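Local coordinates for protein CmeC (Campylobacter jejuni, PDB 4MT4) that probably forms, as a trimer, the outer membrane channel through which a multidrug efflux system expels its substrates from the cell, at residues B[30-35]-B[449-454]; B[59-64]-B[467-472]; B[146-151]-B[458-463]. One frame throughout, in Å; residues are numbered along the deposited sequence.

Interaction 1: B[30-35]-B[449-454]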
loop_
_atom_site.group_PDB
_atom_site.type_symbol
_atom_site.label_atom_id
_atom_site.label_comp_id
_atom_site.label_asym_id
_atom_site.label_seq_id
_atom_site.Cartn_x
_atom_site.Cartn_y
_atom_site.Cartn_z
ATOM N N ASN B 30 -1.811 -13.864 -34.076
ATOM C CA ASN B 30 -2.017 -12.470 -33.711
ATOM C C ASN B 30 -3.512 -12.160 -33.688
ATOM O O ASN B 30 -3.930 -11.018 -33.881
ATOM C CB ASN B 30 -1.281 -11.547 -34.686
ATOM C CG ASN B 30 -1.079 -10.148 -34.132
ATOM O OD1 ASN B 30 -1.084 -9.939 -32.919
ATOM N ND2 ASN B 30 -0.896 -9.182 -35.024
ATOM N N SER B 31 -4.312 -13.197 -33.459
ATOM C CA SER B 31 -5.762 -13.049 -33.389
ATOM C C SER B 31 -6.165 -12.315 -32.117
ATOM O O SER B 31 -5.510 -12.442 -31.082
ATOM C CB SER B 31 -6.450 -14.416 -33.451
ATOM O OG SER B 31 -6.193 -15.175 -32.283
ATOM N N SER B 32 -7.249 -11.549 -32.197
ATOM C CA SER B 32 -7.730 -10.780 -31.055
ATOM C C SER B 32 -8.355 -11.681 -29.995
ATOM O O SER B 32 -8.559 -12.875 -30.219
ATOM C CB SER B 32 -8.739 -9.721 -31.506
ATOM O OG SER B 32 -8.091 -8.651 -32.171
ATOM N N ILE B 33 -8.655 -11.100 -28.837
ATOM C CA ILE B 33 -9.206 -11.856 -27.721
ATOM C C ILE B 33 -10.705 -11.616 -27.566
ATOM O O ILE B 33 -11.163 -10.472 -27.566
ATOM C CB ILE B 33 -8.496 -11.496 -26.400
ATOM C CG1 ILE B 33 -6.989 -11.733 -26.528
ATOM C CG2 ILE B 33 -9.072 -12.295 -25.240
ATOM C CD1 ILE B 33 -6.205 -11.346 -25.296
ATOM N N THR B 34 -11.465 -12.700 -27.439
ATOM C CA THR B 34 -12.901 -12.607 -27.207
ATOM C C THR B 34 -13.188 -12.051 -25.816
ATOM O O THR B 34 -12.407 -12.251 -24.885
ATOM C CB THR B 34 -13.591 -13.975 -27.367
ATOM O OG1 THR B 34 -14.876 -13.944 -26.732
ATOM C CG2 THR B 34 -12.750 -15.075 -26.737
ATOM N N LYS B 35 -14.313 -11.351 -25.688
ATOM C CA LYS B 35 -14.683 -10.684 -24.442
ATOM C C LYS B 35 -14.802 -11.658 -23.271
ATOM O O LYS B 35 -14.349 -11.367 -22.165
ATOM C CB LYS B 35 -16.001 -9.924 -24.622
ATOM C CG LYS B 35 -15.936 -8.788 -25.632
ATOM C CD LYS B 35 -15.076 -7.642 -25.124
ATOM C CE LYS B 35 -15.106 -6.461 -26.082
ATOM N NZ LYS B 35 -16.482 -5.922 -26.272
ATOM N N GLY B 449 -9.452 -8.444 -24.152
ATOM C CA GLY B 449 -10.472 -8.189 -25.152
ATOM C C GLY B 449 -10.966 -6.755 -25.175
ATOM O O GLY B 449 -11.876 -6.417 -25.930
ATOM N N PHE B 450 -10.363 -5.908 -24.348
ATOM C CA PHE B 450 -10.741 -4.501 -24.291
ATOM C C PHE B 450 -10.292 -3.753 -25.541
ATOM O O PHE B 450 -9.169 -3.926 -26.012
ATOM C CB PHE B 450 -10.153 -3.836 -23.044
ATOM C CG PHE B 450 -10.326 -2.342 -23.012
ATOM C CD1 PHE B 450 -11.536 -1.778 -22.638
ATOM C CD2 PHE B 450 -9.276 -1.500 -23.343
ATOM C CE1 PHE B 450 -11.697 -0.407 -22.604
ATOM C CE2 PHE B 450 -9.431 -0.127 -23.312
ATOM C CZ PHE B 450 -10.643 0.421 -22.941
ATOM N N GLU B 451 -11.184 -2.927 -26.078
ATOM C CA GLU B 451 -10.861 -2.074 -27.214
ATOM C C GLU B 451 -11.279 -0.636 -26.921
ATOM O O GLU B 451 -12.466 -0.335 -26.802
ATOM C CB GLU B 451 -11.537 -2.590 -28.488
ATOM C CG GLU B 451 -11.088 -3.982 -28.922
ATOM C CD GLU B 451 -9.681 -4.005 -29.497
ATOM O OE1 GLU B 451 -9.098 -2.923 -29.717
ATOM O OE2 GLU B 451 -9.159 -5.116 -29.736
ATOM N N GLN B 452 -10.289 0.244 -26.802
ATOM C CA GLN B 452 -10.517 1.627 -26.393
ATOM C C GLN B 452 -11.421 2.391 -27.359
ATOM O O GLN B 452 -12.176 3.275 -26.949
ATOM C CB GLN B 452 -9.176 2.354 -26.249
ATOM C CG GLN B 452 -9.286 3.804 -25.805
ATOM C CD GLN B 452 -7.940 4.495 -25.734
ATOM O OE1 GLN B 452 -7.014 4.013 -25.081
ATOM N NE2 GLN B 452 -7.821 5.630 -26.413
ATOM N N SER B 453 -11.348 2.039 -28.637
ATOM C CA SER B 453 -12.080 2.756 -29.679
ATOM C C SER B 453 -13.597 2.585 -29.579
ATOM O O SER B 453 -14.353 3.407 -30.096
ATOM C CB SER B 453 -11.598 2.301 -31.057
ATOM O OG SER B 453 -11.694 0.892 -31.189
ATOM N N GLU B 454 -14.035 1.519 -28.916
ATOM C CA GLU B 454 -15.459 1.218 -28.801
ATOM C C GLU B 454 -16.183 2.166 -27.847
ATOM O O GLU B 454 -15.556 2.961 -27.147
ATOM C CB GLU B 454 -15.660 -0.225 -28.337
ATOM C CG GLU B 454 -15.124 -1.277 -29.296
ATOM C CD GLU B 454 -15.348 -2.689 -28.791
ATOM O OE1 GLU B 454 -15.961 -2.846 -27.715
ATOM O OE2 GLU B 454 -14.911 -3.643 -29.469
#

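Interaction 2: B[59-64]-B[467-472]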
loop_
_atom_site.group_PDB
_atom_site.type_symbol
_atom_site.label_atom_id
_atom_site.label_comp_id
_atom_site.label_asym_id
_atom_site.label_seq_id
_atom_site.Cartn_x
_atom_site.Cartn_y
_atom_site.Cartn_z
ATOM N N ASP B 59 -14.695 -5.418 -4.779
ATOM C CA ASP B 59 -13.724 -4.546 -5.437
ATOM C C ASP B 59 -14.280 -4.063 -6.773
ATOM O O ASP B 59 -14.026 -2.935 -7.195
ATOM C CB ASP B 59 -12.389 -5.264 -5.647
ATOM C CG ASP B 59 -11.543 -5.304 -4.389
ATOM O OD1 ASP B 59 -11.724 -4.424 -3.519
ATOM O OD2 ASP B 59 -10.692 -6.211 -4.269
ATOM N N LEU B 60 -15.045 -4.928 -7.430
ATOM C CA LEU B 60 -15.702 -4.579 -8.682
ATOM C C LEU B 60 -16.792 -3.540 -8.439
ATOM O O LEU B 60 -16.992 -2.632 -9.248
ATOM C CB LEU B 60 -16.291 -5.828 -9.343
ATOM C CG LEU B 60 -16.897 -5.650 -10.737
ATOM C CD1 LEU B 60 -15.871 -5.064 -11.695
ATOM C CD2 LEU B 60 -17.432 -6.975 -11.263
ATOM N N LYS B 61 -17.491 -3.680 -7.316
ATOM C CA LYS B 61 -18.524 -2.728 -6.926
ATOM C C LYS B 61 -17.913 -1.369 -6.605
ATOM O O LYS B 61 -18.436 -0.335 -7.011
ATOM C CB LYS B 61 -19.311 -3.246 -5.718
ATOM C CG LYS B 61 -20.083 -4.530 -5.975
ATOM C CD LYS B 61 -20.861 -4.972 -4.743
ATOM C CE LYS B 61 -21.501 -6.336 -4.959
ATOM N NZ LYS B 61 -22.278 -6.788 -3.772
ATOM N N LEU B 62 -16.802 -1.386 -5.873
ATOM C CA LEU B 62 -16.078 -0.165 -5.534
ATOM C C LEU B 62 -15.643 0.586 -6.787
ATOM O O LEU B 62 -15.768 1.806 -6.866
ATOM C CB LEU B 62 -14.855 -0.486 -4.673
ATOM C CG LEU B 62 -15.109 -0.905 -3.225
ATOM C CD1 LEU B 62 -13.816 -1.352 -2.559
ATOM C CD2 LEU B 62 -15.751 0.233 -2.447
ATOM N N ALA B 63 -15.134 -0.158 -7.762
ATOM C CA ALA B 63 -14.697 0.418 -9.027
ATOM C C ALA B 63 -15.874 1.016 -9.793
ATOM O O ALA B 63 -15.722 2.013 -10.499
ATOM C CB ALA B 63 -13.995 -0.630 -9.871
ATOM N N PHE B 64 -17.045 0.401 -9.651
ATOM C CA PHE B 64 -18.259 0.898 -10.290
ATOM C C PHE B 64 -18.705 2.198 -9.630
ATOM O O PHE B 64 -19.123 3.136 -10.306
ATOM C CB PHE B 64 -19.381 -0.146 -10.221
ATOM C CG PHE B 64 -20.579 0.187 -11.073
ATOM C CD1 PHE B 64 -21.628 0.928 -10.555
ATOM C CD2 PHE B 64 -20.656 -0.246 -12.388
ATOM C CE1 PHE B 64 -22.727 1.236 -11.330
ATOM C CE2 PHE B 64 -21.757 0.059 -13.169
ATOM C CZ PHE B 64 -22.795 0.801 -12.638
ATOM N N LEU B 467 -24.309 -7.038 -12.018
ATOM C CA LEU B 467 -23.611 -6.516 -10.848
ATOM C C LEU B 467 -24.609 -6.199 -9.739
ATOM O O LEU B 467 -25.498 -5.367 -9.909
ATOM C CB LEU B 467 -22.797 -5.272 -11.211
ATOM C CG LEU B 467 -21.889 -4.713 -10.114
ATOM C CD1 LEU B 467 -20.835 -5.734 -9.707
ATOM C CD2 LEU B 467 -21.236 -3.412 -10.561
ATOM N N ASP B 468 -24.459 -6.876 -8.605
ATOM C CA ASP B 468 -25.400 -6.734 -7.499
ATOM C C ASP B 468 -25.244 -5.387 -6.803
ATOM O O ASP B 468 -24.313 -5.182 -6.026
ATOM C CB ASP B 468 -25.215 -7.872 -6.489
ATOM C CG ASP B 468 -26.401 -8.027 -5.552
ATOM O OD1 ASP B 468 -26.947 -7.004 -5.089
ATOM O OD2 ASP B 468 -26.793 -9.181 -5.279
ATOM N N MET B 469 -26.166 -4.474 -7.091
ATOM C CA MET B 469 -26.228 -3.191 -6.404
ATOM C C MET B 469 -27.564 -3.064 -5.687
ATOM O O MET B 469 -28.102 -1.969 -5.543
ATOM C CB MET B 469 -26.029 -2.039 -7.392
ATOM C CG MET B 469 -24.745 -2.141 -8.205
ATOM S SD MET B 469 -23.250 -2.048 -7.205
ATOM C CE MET B 469 -23.319 -0.352 -6.642
ATOM N N SER B 470 -28.095 -4.200 -5.242
ATOM C CA SER B 470 -29.415 -4.252 -4.618
ATOM C C SER B 470 -29.392 -3.703 -3.195
ATOM O O SER B 470 -30.449 -3.510 -2.582
ATOM C CB SER B 470 -29.946 -5.688 -4.611
ATOM O OG SER B 470 -29.238 -6.480 -3.672
ATOM N N PHE B 471 -28.191 -3.455 -2.675
ATOM C CA PHE B 471 -28.046 -2.961 -1.312
ATOM C C PHE B 471 -28.532 -1.520 -1.182
ATOM O O PHE B 471 -28.785 -1.037 -0.076
ATOM C CB PHE B 471 -26.592 -3.074 -0.855
ATOM C CG PHE B 471 -25.628 -2.245 -1.664
ATOM C CD1 PHE B 471 -25.332 -0.942 -1.287
ATOM C CD2 PHE B 471 -24.998 -2.771 -2.784
ATOM C CE1 PHE B 471 -24.445 -0.176 -2.022
ATOM C CE2 PHE B 471 -24.111 -2.009 -3.518
ATOM C CZ PHE B 471 -23.835 -0.713 -3.136
ATOM N N ARG B 472 -28.655 -0.837 -2.317
ATOM C CA ARG B 472 -29.117 0.544 -2.335
ATOM C C ARG B 472 -30.483 0.658 -3.005
ATOM O O ARG B 472 -31.008 1.757 -3.175
ATOM C CB ARG B 472 -28.097 1.436 -3.048
ATOM C CG ARG B 472 -27.921 1.132 -4.528
ATOM C CD ARG B 472 -26.752 1.911 -5.114
ATOM N NE ARG B 472 -26.634 1.726 -6.558
ATOM C CZ ARG B 472 -25.628 2.193 -7.290
ATOM N NH1 ARG B 472 -24.644 2.870 -6.714
ATOM N NH2 ARG B 472 -25.602 1.979 -8.599
#

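Interaction 3: B[146-151]-B[458-463]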
loop_
_atom_site.group_PDB
_atom_site.type_symbol
_atom_site.label_atom_id
_atom_site.label_comp_id
_atom_site.label_asym_id
_atom_site.label_seq_id
_atom_site.Cartn_x
_atom_site.Cartn_y
_atom_site.Cartn_z
ATOM N N TYR B 146 -12.107 3.479 -17.623
ATOM C CA TYR B 146 -10.996 2.596 -17.957
ATOM C C TYR B 146 -10.484 1.877 -16.716
ATOM O O TYR B 146 -10.018 0.740 -16.795
ATOM C CB TYR B 146 -9.866 3.386 -18.618
ATOM C CG TYR B 146 -10.221 3.946 -19.978
ATOM C CD1 TYR B 146 -11.047 3.244 -20.846
ATOM C CD2 TYR B 146 -9.730 5.178 -20.394
ATOM C CE1 TYR B 146 -11.371 3.750 -22.089
ATOM C CE2 TYR B 146 -10.050 5.692 -21.635
ATOM C CZ TYR B 146 -10.871 4.975 -22.478
ATOM O OH TYR B 146 -11.195 5.483 -23.716
ATOM N N ASP B 147 -10.569 2.551 -15.571
ATOM C CA ASP B 147 -10.198 1.946 -14.296
ATOM C C ASP B 147 -11.167 0.829 -13.924
ATOM O O ASP B 147 -10.781 -0.153 -13.295
ATOM C CB ASP B 147 -10.161 2.995 -13.182
ATOM C CG ASP B 147 -8.889 3.820 -13.197
ATOM O OD1 ASP B 147 -7.894 3.373 -13.804
ATOM O OD2 ASP B 147 -8.880 4.914 -12.594
ATOM N N TYR B 148 -12.426 0.983 -14.321
ATOM C CA TYR B 148 -13.431 -0.045 -14.074
ATOM C C TYR B 148 -13.179 -1.267 -14.946
ATOM O O TYR B 148 -13.314 -2.404 -14.496
ATOM C CB TYR B 148 -14.839 0.493 -14.325
ATOM C CG TYR B 148 -15.916 -0.570 -14.247
ATOM C CD1 TYR B 148 -16.353 -1.055 -13.020
ATOM C CD2 TYR B 148 -16.498 -1.086 -15.400
ATOM C CE1 TYR B 148 -17.337 -2.025 -12.945
ATOM C CE2 TYR B 148 -17.481 -2.055 -15.333
ATOM C CZ TYR B 148 -17.896 -2.522 -14.103
ATOM O OH TYR B 148 -18.877 -3.487 -14.031
ATOM N N GLU B 149 -12.818 -1.022 -16.201
ATOM C CA GLU B 149 -12.481 -2.091 -17.132
ATOM C C GLU B 149 -11.242 -2.839 -16.657
ATOM O O GLU B 149 -11.160 -4.062 -16.760
ATOM C CB GLU B 149 -12.253 -1.534 -18.538
ATOM C CG GLU B 149 -13.478 -0.881 -19.162
ATOM C CD GLU B 149 -14.459 -1.888 -19.737
ATOM O OE1 GLU B 149 -14.308 -3.099 -19.470
ATOM O OE2 GLU B 149 -15.380 -1.465 -20.465
ATOM N N ALA B 150 -10.278 -2.086 -16.138
ATOM C CA ALA B 150 -9.058 -2.664 -15.592
ATOM C C ALA B 150 -9.368 -3.495 -14.355
ATOM O O ALA B 150 -8.796 -4.565 -14.152
ATOM C CB ALA B 150 -8.055 -1.572 -15.262
ATOM N N ALA B 151 -10.284 -2.996 -13.532
ATOM C CA ALA B 151 -10.687 -3.698 -12.321
ATOM C C ALA B 151 -11.465 -4.965 -12.658
ATOM O O ALA B 151 -11.307 -5.990 -11.999
ATOM C CB ALA B 151 -11.516 -2.787 -11.431
ATOM N N LYS B 458 -21.416 2.385 -23.208
ATOM C CA LYS B 458 -22.374 1.386 -23.663
ATOM C C LYS B 458 -21.907 -0.024 -23.305
ATOM O O LYS B 458 -22.708 -0.872 -22.910
ATOM C CB LYS B 458 -22.591 1.511 -25.172
ATOM C CG LYS B 458 -23.254 0.314 -25.815
ATOM C CD LYS B 458 -23.347 0.483 -27.320
ATOM C CE LYS B 458 -23.690 -0.832 -27.996
ATOM N NZ LYS B 458 -22.624 -1.854 -27.784
ATOM N N ASN B 459 -20.606 -0.264 -23.441
ATOM C CA ASN B 459 -20.026 -1.555 -23.088
ATOM C C ASN B 459 -20.094 -1.826 -21.589
ATOM O O ASN B 459 -20.432 -2.931 -21.169
ATOM C CB ASN B 459 -18.575 -1.640 -23.564
ATOM C CG ASN B 459 -18.464 -1.854 -25.061
ATOM O OD1 ASN B 459 -19.364 -2.415 -25.687
ATOM N ND2 ASN B 459 -17.355 -1.412 -25.642
ATOM N N ILE B 460 -19.771 -0.812 -20.791
ATOM C CA ILE B 460 -19.784 -0.939 -19.335
ATOM C C ILE B 460 -21.184 -1.261 -18.823
ATOM O O ILE B 460 -21.360 -2.147 -17.987
ATOM C CB ILE B 460 -19.267 0.344 -18.653
ATOM C CG1 ILE B 460 -17.746 0.438 -18.786
ATOM C CG2 ILE B 460 -19.659 0.373 -17.184
ATOM C CD1 ILE B 460 -17.156 1.690 -18.181
ATOM N N LYS B 461 -22.181 -0.551 -19.340
ATOM C CA LYS B 461 -23.566 -0.782 -18.947
ATOM C C LYS B 461 -24.031 -2.181 -19.348
ATOM O O LYS B 461 -24.759 -2.839 -18.602
ATOM C CB LYS B 461 -24.482 0.277 -19.567
ATOM C CG LYS B 461 -25.953 0.103 -19.220
ATOM C CD LYS B 461 -26.776 1.320 -19.612
ATOM C CE LYS B 461 -28.220 1.170 -19.156
ATOM N NZ LYS B 461 -29.016 2.409 -19.373
ATOM N N GLU B 462 -23.600 -2.634 -20.521
ATOM C CA GLU B 462 -23.985 -3.949 -21.026
ATOM C C GLU B 462 -23.357 -5.084 -20.216
ATOM O O GLU B 462 -23.997 -6.104 -19.971
ATOM C CB GLU B 462 -23.599 -4.083 -22.502
ATOM C CG GLU B 462 -23.685 -5.498 -23.062
ATOM C CD GLU B 462 -25.069 -6.104 -22.928
ATOM O OE1 GLU B 462 -26.065 -5.374 -23.122
ATOM O OE2 GLU B 462 -25.158 -7.312 -22.620
ATOM N N GLU B 463 -22.110 -4.897 -19.793
ATOM C CA GLU B 463 -21.371 -5.956 -19.108
ATOM C C GLU B 463 -21.560 -5.929 -17.589
ATOM O O GLU B 463 -21.134 -6.849 -16.891
ATOM C CB GLU B 463 -19.881 -5.863 -19.446
ATOM C CG GLU B 463 -19.182 -4.653 -18.847
ATOM C CD GLU B 463 -17.786 -4.451 -19.403
ATOM O OE1 GLU B 463 -17.351 -5.272 -20.238
ATOM O OE2 GLU B 463 -17.126 -3.468 -19.008
HETATM O O HOH W 1 -18.822 -6.056 -14.700
#

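Interaction 1: B[30-35]-B[449-454]
Two irregular segments, 30-35 and 449-454, come closest at I33 and G449, whose CA atoms are 4.7 Å apart. G449 has a positive phi (106°), a backbone conformation readily adopted by glycine. The fit is close here, since I33 O sits 3.4 Å from G449 CA. I33 lies alongside this glycine with its branch carbon: I33 CB is 3.9 Å from G449 N. K35 meets the carbonyl end of G449. Its chain bends at chi2 (-69°) and again at chi4, so the aliphatic part crosses G449 O, with K35 CE at 3.2 Å. The ammonium then meets E454 tip to tip. E454 is extended beyond CG, and its OE1 forms a salt bridge with K35 NZ at 3.4 Å; the hydrogen bond within it is weak. E454 is placed by a type I beta turn from E451 to E454, closed by E454 N to E451 O at 3.2 Å. E454 OE1 is also bonded to N459, and E451 OE2 to Q271. The contact joins the N-terminal loop before helix 44-56 to the loop that follows helix 411-445. With its oxygen shared between K35 and N459, E454 is probably kept ionised, and the long ion pair on this surface is likely to add only modest strength.

Interaction 2: B[59-64]-B[467-472]
D468 OD1 is gripped by two donors, both from S470. The hydroxyl S470 OG donates to the syn lone pair of D468 OD1 at 2.7 Å. The backbone S470 N donates to the anti lone pair of D468 OD1 at 3.0 Å, with an N-H...O angle of 161°. The second bond makes an Asx turn, which bends the C-terminal segment just after D468. The other oxygen, OD2, forms a salt bridge with K55, so both ends of the carboxylate are held. Across the contact, K61 of helix 58-79 runs alongside D468 in the same sense. Its chain is extended beyond CG, and K61 CE rests 3.2 Å from D468 O. The charged tip stays apart from the carboxylate, with K61 NZ 4.9 Å from D468 OD1. L467 supplies the apolar part. Its CG is anti to the backbone N (chi1 -173°), so the branched end faces the helix, and its two methyls meet different partners. L467 CD1 touches L60 CD2 at 3.9 Å and also meets the CG of K61. L467 CD2 packs on F64 CG at 3.7 Å, the two side chains running antiparallel. Farther along, R472 NH2 comes within 4.0 Å of F64 CE1, and the guanidinium is turned 57° from the ring. M469 CE lies over one face of that guanidinium, 3.4 Å above its plane. R472 forms its salt bridge with E68, while the ring of F471 meets that of F355 of a neighbouring subunit, nearly parallel. The C-terminal segment thus lies between helix 58-79 of its own chain and the neighbouring subunit. D468, held at both oxygens and near two lysines, probably stays ionised, while L467 supplies the apolar packing against L60 and F64.

Interaction 3: B[146-151]-B[458-463]
E149 bends at chi2 (-80°), while E463 takes the crowded chi1 position (70°), with CG between the backbone N and the carbonyl carbon, and then runs out extended. These torsions bring two carboxylates together. E463 OE2 lies 2.9 Å from E149 OE1 and 3.0 Å from E149 OE2, with the carboxylate planes steeply inclined to each other. All these oxygens are acceptors when ionised, so the approach suggests that one acid may be protonated or its pKa raised. I460 sits beside the pair, its CG1 3.5 Å from E149 OE2. Y148, with CG anti to the backbone N, runs antiparallel alongside I460. Its CE2 is 3.8 Å from I460 CG2, while E463 OE2 lies at the ring edge, near the ring plane. Helix 129-195 is one of the long helices of the outer membrane factor fold, and the short helix 456-463 packs against it near the C-terminus. The axes of the two short segments pass 11.1 Å apart at an angle of 40°, a distance filled by these side chains. Beyond the ring, Y148 OH bonds to S464. It also shares a water with the helix end: the water is 2.7 Å from Y148 OH and donates to E463 O at 3.3 Å. R152 donates to the same carbonyl, E463 O.

In the fold
Interaction 3 lies between the other two, its centre 13 Å from each. The centres of interactions 1 and 2 are 25 Å apart, and their nearest atoms are about 12 Å apart. The first segments follow in the order 30-35, 59-64 and 146-151. Their partners come in the order 449-454, 458-463 and 467-472, all after helix 411-445. The C-terminal tail thus passes from the N-terminal loop across helix 129-195 to helix 58-79. Neighbouring contacts touch: F450 packs on Y146, L60 packs on Y148, and A63 on Y148 and A151. Together they lay the tail across the helical part of the chain, away from the beta strands.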